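Local coordinates for phosphinothricin N-acetyltransferase (Brucella ovis, PDB 5DWN), which transfers the acetyl group of acetyl-CoA to the amino group of phosphinothricin, as a GNAT-family N-acetyltransferase, at the acetyl coenzyme *a site. Coordinates in Å, arbitrary orientation; residue numbers count along the deposited sequence, not the author numbering.

The acetyl coenzyme *a site. Residues 36, 92-96, 101-107, 127-129, 136-138, 140-142, 144. With ACO (acetyl coenzyme *a), chain B.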
# COMPACT_ATOMS: atom_id res chain seq x y z
N GLY A 36 6.25 14.87 1.86
CA GLY A 36 5.73 13.81 2.70
C GLY A 36 4.43 13.25 2.14
O GLY A 36 4.21 12.04 2.15
N ASP A 92 0.01 4.68 10.18
CA ASP A 92 -0.16 5.98 10.85
C ASP A 92 0.16 7.12 9.88
O ASP A 92 0.96 6.96 8.95
CB ASP A 92 0.72 6.11 12.12
CG ASP A 92 2.23 6.21 11.82
OD1 ASP A 92 2.83 7.31 11.92
OD2 ASP A 92 2.83 5.16 11.52
N SER A 93 -0.53 8.25 10.06
CA SER A 93 -0.24 9.47 9.32
C SER A 93 -0.23 10.60 10.32
O SER A 93 -1.07 10.63 11.22
CB SER A 93 -1.30 9.76 8.22
OG SER A 93 -1.52 8.64 7.36
N ILE A 94 0.71 11.54 10.18
CA ILE A 94 0.78 12.63 11.15
C ILE A 94 1.32 13.86 10.47
O ILE A 94 2.24 13.79 9.65
CB ILE A 94 1.64 12.22 12.37
CG1 ILE A 94 1.82 13.39 13.34
CG2 ILE A 94 3.00 11.74 11.91
CD1 ILE A 94 2.25 12.92 14.72
N TYR A 95 0.69 15.01 10.77
CA TYR A 95 1.03 16.29 10.18
C TYR A 95 1.00 17.36 11.26
O TYR A 95 -0.00 17.49 11.97
CB TYR A 95 0.05 16.66 9.06
CG TYR A 95 0.25 15.80 7.84
CD1 TYR A 95 1.06 16.23 6.82
CD2 TYR A 95 -0.34 14.54 7.74
CE1 TYR A 95 1.28 15.45 5.70
CE2 TYR A 95 -0.14 13.75 6.61
CZ TYR A 95 0.68 14.21 5.60
OH TYR A 95 0.93 13.47 4.48
N ILE A 96 2.07 18.14 11.36
CA ILE A 96 2.21 19.19 12.36
C ILE A 96 2.31 20.53 11.64
O ILE A 96 2.95 20.63 10.59
CB ILE A 96 3.46 18.95 13.23
CG1 ILE A 96 3.41 17.56 13.88
CG2 ILE A 96 3.65 20.05 14.30
CD1 ILE A 96 2.26 17.40 14.90
N LYS A 101 6.49 22.67 14.54
CA LYS A 101 7.39 21.54 14.34
C LYS A 101 8.62 21.64 15.24
O LYS A 101 8.99 22.72 15.71
CB LYS A 101 7.85 21.46 12.88
CG LYS A 101 6.76 21.09 11.88
CD LYS A 101 7.25 21.26 10.44
CE LYS A 101 6.16 20.92 9.42
NZ LYS A 101 6.64 21.22 8.04
N GLY A 102 9.27 20.50 15.47
CA GLY A 102 10.50 20.52 16.25
C GLY A 102 10.32 20.84 17.71
O GLY A 102 11.27 21.26 18.37
N GLN A 103 9.10 20.67 18.23
CA GLN A 103 8.78 20.97 19.61
C GLN A 103 8.28 19.76 20.38
O GLN A 103 7.78 19.90 21.50
CB GLN A 103 7.75 22.10 19.66
CG GLN A 103 8.23 23.35 18.94
CD GLN A 103 7.17 24.42 18.84
OE1 GLN A 103 6.40 24.63 19.77
NE2 GLN A 103 7.13 25.10 17.70
N GLY A 104 8.39 18.56 19.80
CA GLY A 104 7.94 17.35 20.45
C GLY A 104 6.47 17.05 20.29
O GLY A 104 5.99 16.07 20.87
N ILE A 105 5.73 17.84 19.51
CA ILE A 105 4.30 17.63 19.34
C ILE A 105 4.03 16.39 18.48
O ILE A 105 3.11 15.61 18.77
CB ILE A 105 3.64 18.89 18.76
CG1 ILE A 105 3.79 20.04 19.73
CG2 ILE A 105 2.18 18.65 18.44
CD1 ILE A 105 3.46 21.38 19.10
N GLY A 106 4.81 16.20 17.42
CA GLY A 106 4.69 14.96 16.66
C GLY A 106 4.90 13.73 17.52
O GLY A 106 4.18 12.73 17.39
N LYS A 107 5.88 13.77 18.42
CA LYS A 107 6.13 12.63 19.29
C LYS A 107 4.98 12.42 20.26
O LYS A 107 4.54 11.29 20.47
CB LYS A 107 7.45 12.83 20.04
CG LYS A 107 8.05 11.54 20.58
CD LYS A 107 9.39 11.82 21.25
CE LYS A 107 10.10 10.52 21.61
NZ LYS A 107 11.32 10.76 22.47
N ALA A 127 4.50 2.74 9.01
CA ALA A 127 4.71 4.10 8.53
C ALA A 127 5.14 4.03 7.08
O ALA A 127 6.15 3.39 6.76
CB ALA A 127 5.77 4.83 9.36
N VAL A 128 4.40 4.69 6.20
CA VAL A 128 4.75 4.78 4.79
C VAL A 128 5.23 6.21 4.57
O VAL A 128 4.41 7.13 4.45
CB VAL A 128 3.58 4.42 3.88
CG1 VAL A 128 4.03 4.48 2.41
CG2 VAL A 128 3.09 3.02 4.21
N ILE A 129 6.54 6.41 4.56
CA ILE A 129 7.14 7.74 4.65
C ILE A 129 7.51 8.21 3.25
O ILE A 129 8.40 7.63 2.62
CB ILE A 129 8.36 7.73 5.59
CG1 ILE A 129 7.91 7.47 7.03
CG2 ILE A 129 9.14 9.07 5.48
CD1 ILE A 129 9.07 7.26 8.00
N ILE A 136 13.78 13.71 6.81
CA ILE A 136 14.49 13.15 7.95
C ILE A 136 13.64 13.23 9.21
O ILE A 136 13.64 12.30 10.03
CB ILE A 136 15.84 13.88 8.15
CG1 ILE A 136 16.66 13.88 6.86
CG2 ILE A 136 16.62 13.25 9.30
CD1 ILE A 136 16.83 12.51 6.24
N GLY A 137 12.93 14.35 9.41
CA GLY A 137 12.06 14.47 10.58
C GLY A 137 11.08 13.32 10.71
O GLY A 137 10.84 12.82 11.82
N SER A 138 10.50 12.88 9.59
CA SER A 138 9.59 11.74 9.62
C SER A 138 10.29 10.47 10.08
O SER A 138 9.77 9.72 10.92
CB SER A 138 8.98 11.52 8.23
OG SER A 138 8.27 12.66 7.81
N LYS A 140 13.13 10.18 11.80
CA LYS A 140 13.59 10.31 13.18
C LYS A 140 12.43 10.23 14.17
O LYS A 140 12.57 9.66 15.25
CB LYS A 140 14.34 11.63 13.37
CG LYS A 140 15.56 11.78 12.50
CD LYS A 140 16.68 10.88 12.94
CE LYS A 140 18.02 11.47 12.50
NZ LYS A 140 19.17 10.70 13.04
N LEU A 141 11.28 10.84 13.83
CA LEU A 141 10.11 10.73 14.70
C LEU A 141 9.77 9.26 14.92
O LEU A 141 9.57 8.81 16.06
CB LEU A 141 8.91 11.46 14.07
CG LEU A 141 7.56 11.13 14.71
CD1 LEU A 141 7.55 11.44 16.23
CD2 LEU A 141 6.39 11.84 13.99
N HIS A 142 9.73 8.49 13.84
CA HIS A 142 9.29 7.11 13.95
C HIS A 142 10.36 6.25 14.63
O HIS A 142 10.03 5.44 15.51
CB HIS A 142 8.89 6.59 12.55
CG HIS A 142 7.55 7.10 12.10
ND1 HIS A 142 7.38 8.34 11.52
CD2 HIS A 142 6.31 6.57 12.23
CE1 HIS A 142 6.10 8.54 11.27
NE2 HIS A 142 5.42 7.48 11.69
N SER A 144 12.30 7.31 16.93
CA SER A 144 12.33 7.68 18.35
C SER A 144 11.26 6.96 19.16
O SER A 144 11.35 6.91 20.40
CB SER A 144 12.14 9.19 18.52
OG SER A 144 10.77 9.55 18.32
N1A ACO B . 16.10 16.17 12.20
C2A ACO B . 16.45 15.32 13.17
N3A ACO B . 15.72 14.83 14.16
C4A ACO B . 14.47 15.30 14.12
C5A ACO B . 13.96 16.20 13.19
C6A ACO B . 14.83 16.64 12.18
N6A ACO B . 14.47 17.44 11.18
N7A ACO B . 12.62 16.47 13.45
C8A ACO B . 12.36 15.74 14.51
N9A ACO B . 13.42 15.01 14.96
C1B ACO B . 13.43 14.11 16.11
C2B ACO B . 13.33 14.83 17.46
O2B ACO B . 14.62 15.09 18.01
C3B ACO B . 12.58 13.80 18.29
O3B ACO B . 13.46 12.78 18.82
P3B ACO B . 13.96 12.73 20.36
O7A ACO B . 14.80 11.51 20.55
O8A ACO B . 14.73 14.05 20.55
O9A ACO B . 12.72 12.75 21.24
C4B ACO B . 11.63 13.14 17.29
O4B ACO B . 12.29 13.26 16.01
C5B ACO B . 10.25 13.76 17.22
O5B ACO B . 10.40 15.19 17.17
P1A ACO B . 9.17 16.18 17.08
O1A ACO B . 9.51 17.56 17.48
O2A ACO B . 8.02 15.63 17.85
O3A ACO B . 8.70 16.15 15.56
P2A ACO B . 7.59 17.02 14.83
O4A ACO B . 6.70 17.61 15.85
O5A ACO B . 8.29 18.09 14.00
O6A ACO B . 6.84 15.99 13.88
CBP ACO B . 6.81 15.49 11.51
CCP ACO B . 7.60 15.42 12.82
CDP ACO B . 7.63 14.83 10.40
CEP ACO B . 5.49 14.73 11.70
CAP ACO B . 6.52 16.97 11.17
OAP ACO B . 7.74 17.66 11.00
C9P ACO B . 5.62 17.20 9.96
O9P ACO B . 4.41 17.30 10.12
N8P ACO B . 6.23 17.28 8.77
C7P ACO B . 5.55 17.67 7.55
C6P ACO B . 4.38 16.75 7.23
C5P ACO B . 4.81 15.33 6.97
O5P ACO B . 5.78 15.08 6.26
N4P ACO B . 4.07 14.38 7.54
C3P ACO B . 4.29 12.97 7.28
C2P ACO B . 5.08 12.32 8.41
S1P ACO B . 5.45 10.56 8.09
C ACO B . 3.93 9.72 8.39
O ACO B . 2.91 10.30 8.64
CH3 ACO B . 4.04 8.23 8.22
O HOH W 1 6.59 19.71 17.42
O HOH W 2 5.80 16.89 4.02
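The GNAT cofactor site holds acetyl-CoA (ACO) between strand 89-96 and helix 136-144, its pyrophosphate at the N-terminal end of helix 105-119. Lys101-Gly106 form the GNAT pyrophosphate loop, Q/R-x-x-G-x-G/A with Lys in first position, and backbone amides do the gripping. On the pantetheine-side phosphate, Gly102 N meets O5A almost straight (168° at H) and Gly106 N reaches ACO O4A at 2.8 Å; on the ribose-side phosphate, Gly104 N binds O1A and Lys107 N binds O2A. The helix dipole would add to this hold. The extended side chain of Lys107, CG anti to the backbone N (chi1 -160°), carries NZ to ACO O9A of the ribose 3'-phosphate in a 2.7 Å salt bridge. Along strand 89-96 the pantetheine arm pairs like an added strand: Ile96 N binds the carbonyl ACO O9P at 2.8 Å, and N4P donates to Ile94 O nearly along the C=O axis. Tyr95 lays one ring face under this arm, ACO N4P standing 3.5 Å above the plane toward the rim. Ile94 N closes the series on the thioester carbonyl oxygen ACO O at 3.0 Å, a bond that may polarise it. His142 presents CE1 3.7 Å from the acetyl methyl ACO CH3. Donation from both ring nitrogens would imply an imidazolium, which the Asp92 carboxylate may favour: ND1 donates to Ser138 O, and His142 NE2, in the ring plane, to the syn lone pair of Asp92 OD1 at 2.6 Å.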